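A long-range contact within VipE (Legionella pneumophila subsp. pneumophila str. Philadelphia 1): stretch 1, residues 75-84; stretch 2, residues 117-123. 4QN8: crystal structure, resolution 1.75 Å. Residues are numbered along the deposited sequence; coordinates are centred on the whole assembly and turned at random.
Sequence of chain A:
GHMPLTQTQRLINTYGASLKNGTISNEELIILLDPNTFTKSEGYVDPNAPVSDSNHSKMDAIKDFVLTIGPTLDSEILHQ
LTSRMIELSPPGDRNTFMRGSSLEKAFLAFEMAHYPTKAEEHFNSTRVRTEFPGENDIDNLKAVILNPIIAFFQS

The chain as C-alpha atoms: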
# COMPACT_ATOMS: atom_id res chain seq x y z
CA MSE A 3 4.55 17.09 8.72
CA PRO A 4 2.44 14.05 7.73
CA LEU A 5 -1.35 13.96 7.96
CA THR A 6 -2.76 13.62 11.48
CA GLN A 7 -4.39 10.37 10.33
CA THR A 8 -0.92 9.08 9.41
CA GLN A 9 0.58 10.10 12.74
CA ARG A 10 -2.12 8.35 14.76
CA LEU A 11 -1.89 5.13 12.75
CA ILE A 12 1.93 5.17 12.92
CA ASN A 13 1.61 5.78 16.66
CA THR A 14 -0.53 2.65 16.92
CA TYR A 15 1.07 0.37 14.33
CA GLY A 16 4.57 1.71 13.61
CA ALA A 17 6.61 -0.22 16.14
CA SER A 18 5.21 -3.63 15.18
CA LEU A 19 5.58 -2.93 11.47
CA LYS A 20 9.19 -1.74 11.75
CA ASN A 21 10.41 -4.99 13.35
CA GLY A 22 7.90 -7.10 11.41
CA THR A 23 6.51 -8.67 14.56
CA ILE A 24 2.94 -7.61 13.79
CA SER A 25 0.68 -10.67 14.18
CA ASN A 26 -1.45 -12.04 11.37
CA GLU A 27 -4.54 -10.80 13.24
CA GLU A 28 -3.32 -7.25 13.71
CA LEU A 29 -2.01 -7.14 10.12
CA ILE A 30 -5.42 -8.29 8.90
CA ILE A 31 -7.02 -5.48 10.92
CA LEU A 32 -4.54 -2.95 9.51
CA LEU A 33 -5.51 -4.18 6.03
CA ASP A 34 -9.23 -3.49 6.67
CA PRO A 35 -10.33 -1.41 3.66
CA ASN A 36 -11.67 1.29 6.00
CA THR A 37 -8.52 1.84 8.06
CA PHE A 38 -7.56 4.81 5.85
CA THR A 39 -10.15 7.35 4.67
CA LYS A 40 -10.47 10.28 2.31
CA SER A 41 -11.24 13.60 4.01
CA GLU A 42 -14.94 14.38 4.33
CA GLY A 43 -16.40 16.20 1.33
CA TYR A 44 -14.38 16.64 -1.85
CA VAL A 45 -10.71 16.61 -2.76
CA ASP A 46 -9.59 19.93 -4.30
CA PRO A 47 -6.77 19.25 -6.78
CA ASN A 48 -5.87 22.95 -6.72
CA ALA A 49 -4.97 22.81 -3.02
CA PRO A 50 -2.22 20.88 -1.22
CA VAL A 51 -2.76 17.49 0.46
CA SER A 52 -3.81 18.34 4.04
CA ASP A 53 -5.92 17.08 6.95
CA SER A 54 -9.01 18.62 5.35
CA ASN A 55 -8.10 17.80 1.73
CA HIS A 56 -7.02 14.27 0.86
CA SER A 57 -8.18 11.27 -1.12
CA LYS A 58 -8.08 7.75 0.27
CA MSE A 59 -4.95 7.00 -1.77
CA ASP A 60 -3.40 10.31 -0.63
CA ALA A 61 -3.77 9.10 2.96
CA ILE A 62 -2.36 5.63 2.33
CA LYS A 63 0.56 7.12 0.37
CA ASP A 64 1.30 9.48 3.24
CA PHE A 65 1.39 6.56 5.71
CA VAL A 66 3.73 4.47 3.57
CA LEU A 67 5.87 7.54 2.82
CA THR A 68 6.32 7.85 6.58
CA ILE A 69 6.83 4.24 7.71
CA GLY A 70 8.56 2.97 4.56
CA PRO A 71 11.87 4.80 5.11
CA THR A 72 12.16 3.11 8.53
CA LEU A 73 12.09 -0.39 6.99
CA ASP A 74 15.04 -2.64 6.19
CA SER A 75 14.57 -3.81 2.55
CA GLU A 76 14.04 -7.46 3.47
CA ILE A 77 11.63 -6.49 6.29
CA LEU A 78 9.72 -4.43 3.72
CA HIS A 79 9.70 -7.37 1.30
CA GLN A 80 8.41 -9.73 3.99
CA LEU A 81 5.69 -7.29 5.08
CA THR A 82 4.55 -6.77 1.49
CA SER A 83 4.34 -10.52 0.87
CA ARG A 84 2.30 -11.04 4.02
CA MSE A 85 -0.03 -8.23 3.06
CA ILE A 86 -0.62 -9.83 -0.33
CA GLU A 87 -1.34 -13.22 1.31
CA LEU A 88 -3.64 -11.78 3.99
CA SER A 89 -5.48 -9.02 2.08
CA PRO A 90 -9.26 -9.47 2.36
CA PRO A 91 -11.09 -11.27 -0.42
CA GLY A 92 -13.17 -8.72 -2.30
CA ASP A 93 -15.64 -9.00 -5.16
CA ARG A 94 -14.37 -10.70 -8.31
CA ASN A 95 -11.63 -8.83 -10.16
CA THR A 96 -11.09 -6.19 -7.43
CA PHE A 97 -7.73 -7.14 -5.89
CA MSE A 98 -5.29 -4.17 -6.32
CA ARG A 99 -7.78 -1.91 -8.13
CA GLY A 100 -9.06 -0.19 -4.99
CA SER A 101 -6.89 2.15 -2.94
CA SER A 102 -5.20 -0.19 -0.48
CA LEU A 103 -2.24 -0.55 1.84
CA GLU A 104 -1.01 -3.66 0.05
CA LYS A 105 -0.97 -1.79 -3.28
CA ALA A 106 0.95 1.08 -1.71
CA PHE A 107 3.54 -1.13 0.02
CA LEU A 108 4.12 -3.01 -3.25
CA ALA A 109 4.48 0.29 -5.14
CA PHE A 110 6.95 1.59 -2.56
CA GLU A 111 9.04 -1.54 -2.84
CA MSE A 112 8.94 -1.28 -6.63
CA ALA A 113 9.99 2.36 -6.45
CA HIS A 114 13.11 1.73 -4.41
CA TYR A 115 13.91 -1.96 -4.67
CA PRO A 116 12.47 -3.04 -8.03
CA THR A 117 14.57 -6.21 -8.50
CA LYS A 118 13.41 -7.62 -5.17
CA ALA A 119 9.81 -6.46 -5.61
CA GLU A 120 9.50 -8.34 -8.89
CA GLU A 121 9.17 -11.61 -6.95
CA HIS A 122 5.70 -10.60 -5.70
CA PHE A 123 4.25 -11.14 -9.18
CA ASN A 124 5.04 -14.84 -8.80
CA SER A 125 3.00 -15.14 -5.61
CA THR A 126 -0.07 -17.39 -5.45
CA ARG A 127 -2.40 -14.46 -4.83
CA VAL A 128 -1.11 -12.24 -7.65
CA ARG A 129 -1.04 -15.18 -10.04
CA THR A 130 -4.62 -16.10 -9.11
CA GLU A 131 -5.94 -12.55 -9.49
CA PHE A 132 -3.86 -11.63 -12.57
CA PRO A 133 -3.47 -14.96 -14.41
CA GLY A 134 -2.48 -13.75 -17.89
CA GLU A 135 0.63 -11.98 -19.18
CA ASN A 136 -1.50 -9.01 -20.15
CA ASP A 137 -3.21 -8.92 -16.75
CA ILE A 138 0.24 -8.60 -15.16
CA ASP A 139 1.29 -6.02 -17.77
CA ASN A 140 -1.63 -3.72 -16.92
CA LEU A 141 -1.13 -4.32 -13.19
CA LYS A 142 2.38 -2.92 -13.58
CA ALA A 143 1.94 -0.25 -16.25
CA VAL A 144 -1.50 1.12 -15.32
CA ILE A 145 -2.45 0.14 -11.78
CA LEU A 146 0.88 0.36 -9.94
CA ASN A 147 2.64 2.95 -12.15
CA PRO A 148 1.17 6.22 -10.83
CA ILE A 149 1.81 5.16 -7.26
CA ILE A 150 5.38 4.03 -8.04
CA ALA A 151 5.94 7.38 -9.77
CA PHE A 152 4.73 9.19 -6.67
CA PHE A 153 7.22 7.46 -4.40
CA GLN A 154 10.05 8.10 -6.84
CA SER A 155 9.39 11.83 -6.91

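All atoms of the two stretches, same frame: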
# COMPACT_ATOMS: atom_id res chain seq x y z
N SER A 75 15.18 -3.38 3.83
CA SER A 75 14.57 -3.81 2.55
C SER A 75 13.93 -5.19 2.62
O SER A 75 12.86 -5.43 2.05
CB SER A 75 15.54 -3.72 1.38
OG SER A 75 16.69 -4.54 1.56
N GLU A 76 14.60 -6.12 3.30
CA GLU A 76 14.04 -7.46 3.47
C GLU A 76 12.84 -7.48 4.42
O GLU A 76 11.91 -8.26 4.20
CB GLU A 76 15.11 -8.48 3.89
CG GLU A 76 16.08 -8.87 2.77
CD GLU A 76 15.49 -9.81 1.72
OE1 GLU A 76 14.26 -10.02 1.70
OE2 GLU A 76 16.28 -10.35 0.91
N ILE A 77 12.84 -6.64 5.45
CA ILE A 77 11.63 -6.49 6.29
C ILE A 77 10.46 -5.96 5.46
O ILE A 77 9.33 -6.46 5.56
CB ILE A 77 11.86 -5.58 7.53
CG1 ILE A 77 12.85 -6.24 8.50
CG2 ILE A 77 10.54 -5.32 8.24
CD1 ILE A 77 12.22 -7.28 9.41
N LEU A 78 10.72 -4.94 4.64
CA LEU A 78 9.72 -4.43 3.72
C LEU A 78 9.22 -5.51 2.77
O LEU A 78 8.02 -5.61 2.51
CB LEU A 78 10.30 -3.25 2.95
CG LEU A 78 9.56 -2.77 1.71
CD1 LEU A 78 8.23 -2.12 2.09
CD2 LEU A 78 10.48 -1.79 0.98
N HIS A 79 10.13 -6.34 2.26
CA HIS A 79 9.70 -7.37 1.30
C HIS A 79 8.77 -8.37 1.98
O HIS A 79 7.74 -8.77 1.43
CB HIS A 79 10.89 -8.11 0.71
CG HIS A 79 10.50 -9.08 -0.35
ND1 HIS A 79 10.19 -8.69 -1.63
CD2 HIS A 79 10.33 -10.43 -0.31
CE1 HIS A 79 9.86 -9.76 -2.35
NE2 HIS A 79 9.93 -10.82 -1.57
N GLN A 80 9.14 -8.75 3.20
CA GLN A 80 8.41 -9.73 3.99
C GLN A 80 7.03 -9.17 4.34
O GLN A 80 6.01 -9.86 4.19
CB GLN A 80 9.22 -10.01 5.26
CG GLN A 80 8.82 -11.17 6.13
CD GLN A 80 9.80 -11.34 7.30
OE1 GLN A 80 10.00 -10.41 8.09
NE2 GLN A 80 10.45 -12.51 7.39
N LEU A 81 6.98 -7.91 4.76
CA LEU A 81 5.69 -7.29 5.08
C LEU A 81 4.80 -7.25 3.84
O LEU A 81 3.62 -7.60 3.91
CB LEU A 81 5.86 -5.87 5.63
CG LEU A 81 6.31 -5.72 7.09
CD1 LEU A 81 6.60 -4.25 7.38
CD2 LEU A 81 5.27 -6.26 8.05
N THR A 82 5.35 -6.85 2.71
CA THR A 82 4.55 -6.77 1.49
C THR A 82 3.99 -8.14 1.09
O THR A 82 2.82 -8.26 0.67
CB THR A 82 5.38 -6.16 0.37
OG1 THR A 82 5.77 -4.84 0.75
CG2 THR A 82 4.58 -6.08 -0.94
N SER A 83 4.80 -9.17 1.22
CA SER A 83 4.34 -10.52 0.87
C SER A 83 3.22 -10.99 1.78
O SER A 83 2.24 -11.60 1.32
CB SER A 83 5.49 -11.53 0.95
OG SER A 83 6.44 -11.28 -0.07
N ARG A 84 3.35 -10.70 3.07
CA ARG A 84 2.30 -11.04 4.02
C ARG A 84 1.03 -10.29 3.71
O ARG A 84 -0.06 -10.86 3.77
CB ARG A 84 2.74 -10.73 5.45
CG ARG A 84 3.81 -11.64 5.96
CD ARG A 84 4.19 -11.21 7.35
NE ARG A 84 3.16 -11.55 8.33
CZ ARG A 84 3.06 -10.97 9.53
NH1 ARG A 84 3.92 -10.01 9.86
NH2 ARG A 84 2.11 -11.33 10.38
N THR A 117 14.14 -4.83 -8.24
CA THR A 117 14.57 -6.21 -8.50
C THR A 117 13.98 -7.19 -7.50
O THR A 117 13.54 -8.29 -7.86
CB THR A 117 16.10 -6.34 -8.48
OG1 THR A 117 16.67 -5.52 -9.51
CG2 THR A 117 16.52 -7.79 -8.72
N LYS A 118 13.98 -6.80 -6.23
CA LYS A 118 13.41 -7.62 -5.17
C LYS A 118 11.88 -7.67 -5.25
O LYS A 118 11.26 -8.71 -5.01
CB LYS A 118 13.84 -7.08 -3.81
CG LYS A 118 13.42 -7.96 -2.65
CD LYS A 118 13.93 -9.39 -2.83
CE LYS A 118 13.79 -10.19 -1.55
NZ LYS A 118 14.16 -11.62 -1.74
N ALA A 119 11.27 -6.54 -5.59
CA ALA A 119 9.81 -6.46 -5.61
C ALA A 119 9.20 -7.30 -6.73
O ALA A 119 8.02 -7.72 -6.65
CB ALA A 119 9.37 -5.03 -5.74
N GLU A 120 9.98 -7.56 -7.76
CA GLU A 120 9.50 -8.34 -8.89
C GLU A 120 9.00 -9.73 -8.49
O GLU A 120 8.11 -10.29 -9.14
CB GLU A 120 10.60 -8.47 -9.95
CG GLU A 120 10.14 -9.08 -11.25
CD GLU A 120 9.08 -8.25 -11.95
OE1 GLU A 120 8.87 -7.06 -11.60
OE2 GLU A 120 8.46 -8.80 -12.88
N GLU A 121 9.55 -10.28 -7.41
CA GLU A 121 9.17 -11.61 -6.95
C GLU A 121 7.70 -11.72 -6.51
O GLU A 121 7.14 -12.82 -6.48
CB GLU A 121 10.11 -12.08 -5.83
CG GLU A 121 11.59 -12.09 -6.22
CD GLU A 121 12.50 -12.45 -5.05
OE1 GLU A 121 11.97 -12.86 -3.99
OE2 GLU A 121 13.74 -12.31 -5.19
N HIS A 122 7.09 -10.60 -6.18
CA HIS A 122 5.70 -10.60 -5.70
C HIS A 122 4.73 -11.00 -6.80
O HIS A 122 3.62 -11.49 -6.52
CB HIS A 122 5.29 -9.23 -5.16
CG HIS A 122 5.99 -8.84 -3.90
ND1 HIS A 122 6.00 -9.63 -2.77
CD2 HIS A 122 6.68 -7.72 -3.59
CE1 HIS A 122 6.68 -9.01 -1.82
NE2 HIS A 122 7.09 -7.85 -2.29
N PHE A 123 5.13 -10.81 -8.06
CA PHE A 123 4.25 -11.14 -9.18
C PHE A 123 4.20 -12.63 -9.45
O PHE A 123 3.40 -13.08 -10.27
CB PHE A 123 4.66 -10.36 -10.43
CG PHE A 123 4.56 -8.87 -10.24
CD1 PHE A 123 3.36 -8.21 -10.43
CD2 PHE A 123 5.66 -8.14 -9.82
CE1 PHE A 123 3.26 -6.84 -10.23
CE2 PHE A 123 5.56 -6.77 -9.62
CZ PHE A 123 4.36 -6.12 -9.82
O HOH W 1 16.78 -11.13 -1.35
O HOH W 2 13.41 -12.27 0.74
O HOH W 3 4.63 -12.00 -2.49

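The most striking feature of this contact in VipE is a four-layered pile of side chains drawn alternately from the two stretches, with two histidine rings at its centre. Lys118, His79, His122 and Thr82 follow one another in that order, so that each imidazole is covered on both faces by a residue of the opposite stretch. The rings of His79 and His122 form an offset stack, with centroids 4.2 Å apart and planes inclined by 19°. Beyond them the pile ends in aliphatic carbon: CE of Lys118 lies 3.7 Å from the centroid of the His79 ring, almost on the ring normal, and CG2 of Thr82 lies 3.7 Å from the centroid of the His122 ring.

The example illustrates a general principle: polar residues can build a packed interface with no clear direct hydrogen bond across it, provided that their flat or aliphatic surfaces meet. No clear hydrogen bond joins the two stretches. His79 ND1 and His122 NE2 approach to 3.3 Å, but the angle is poor, as expected for rings lying face to face; both nitrogens find hydrogen-bonding partners elsewhere in the structure.

The backbones set up this arrangement. Stretch 1 is helical throughout, and His79 and Thr82, three residues apart, both direct their CA-to-CB bonds toward stretch 2. The CB of His122 leaves sideways, and its m rotamer brings the ring between them. These two histidines account for more than half of the 333 Å² buried in the contact. Threonine suits the inner end of the pile because it divides its chemistry: its methyl group covers the His122 ring, while Thr82 OG1 donates to Leu78 O at 3.0 Å, satisfying the hydroxyl within its own helix.

At the more exposed end, lysine combines a long aliphatic chain with a terminal charge. Its methylenes pack against His79, with Lys118 CG 3.5 Å from His79 ND1, and NZ extends past the ring to acidic partners. Lys118 NZ makes a long salt bridge to Glu76 OE2 at 3.6 Å, and another within its own stretch to Glu121 OE1 at 3.4 Å, where the hydrogen bond is weak. Two waters bridge Lys118 NZ and Glu76 as well: water 1 donates to Glu76 OE2 and water 2 to Glu76 OE1, and each accepts from Lys118 NZ.

Water also takes part near the other end, where water 3 lies 2.8 Å from ND1 of His122 and 3.1 Å from OG of Ser83, at the edge of the His122 ring.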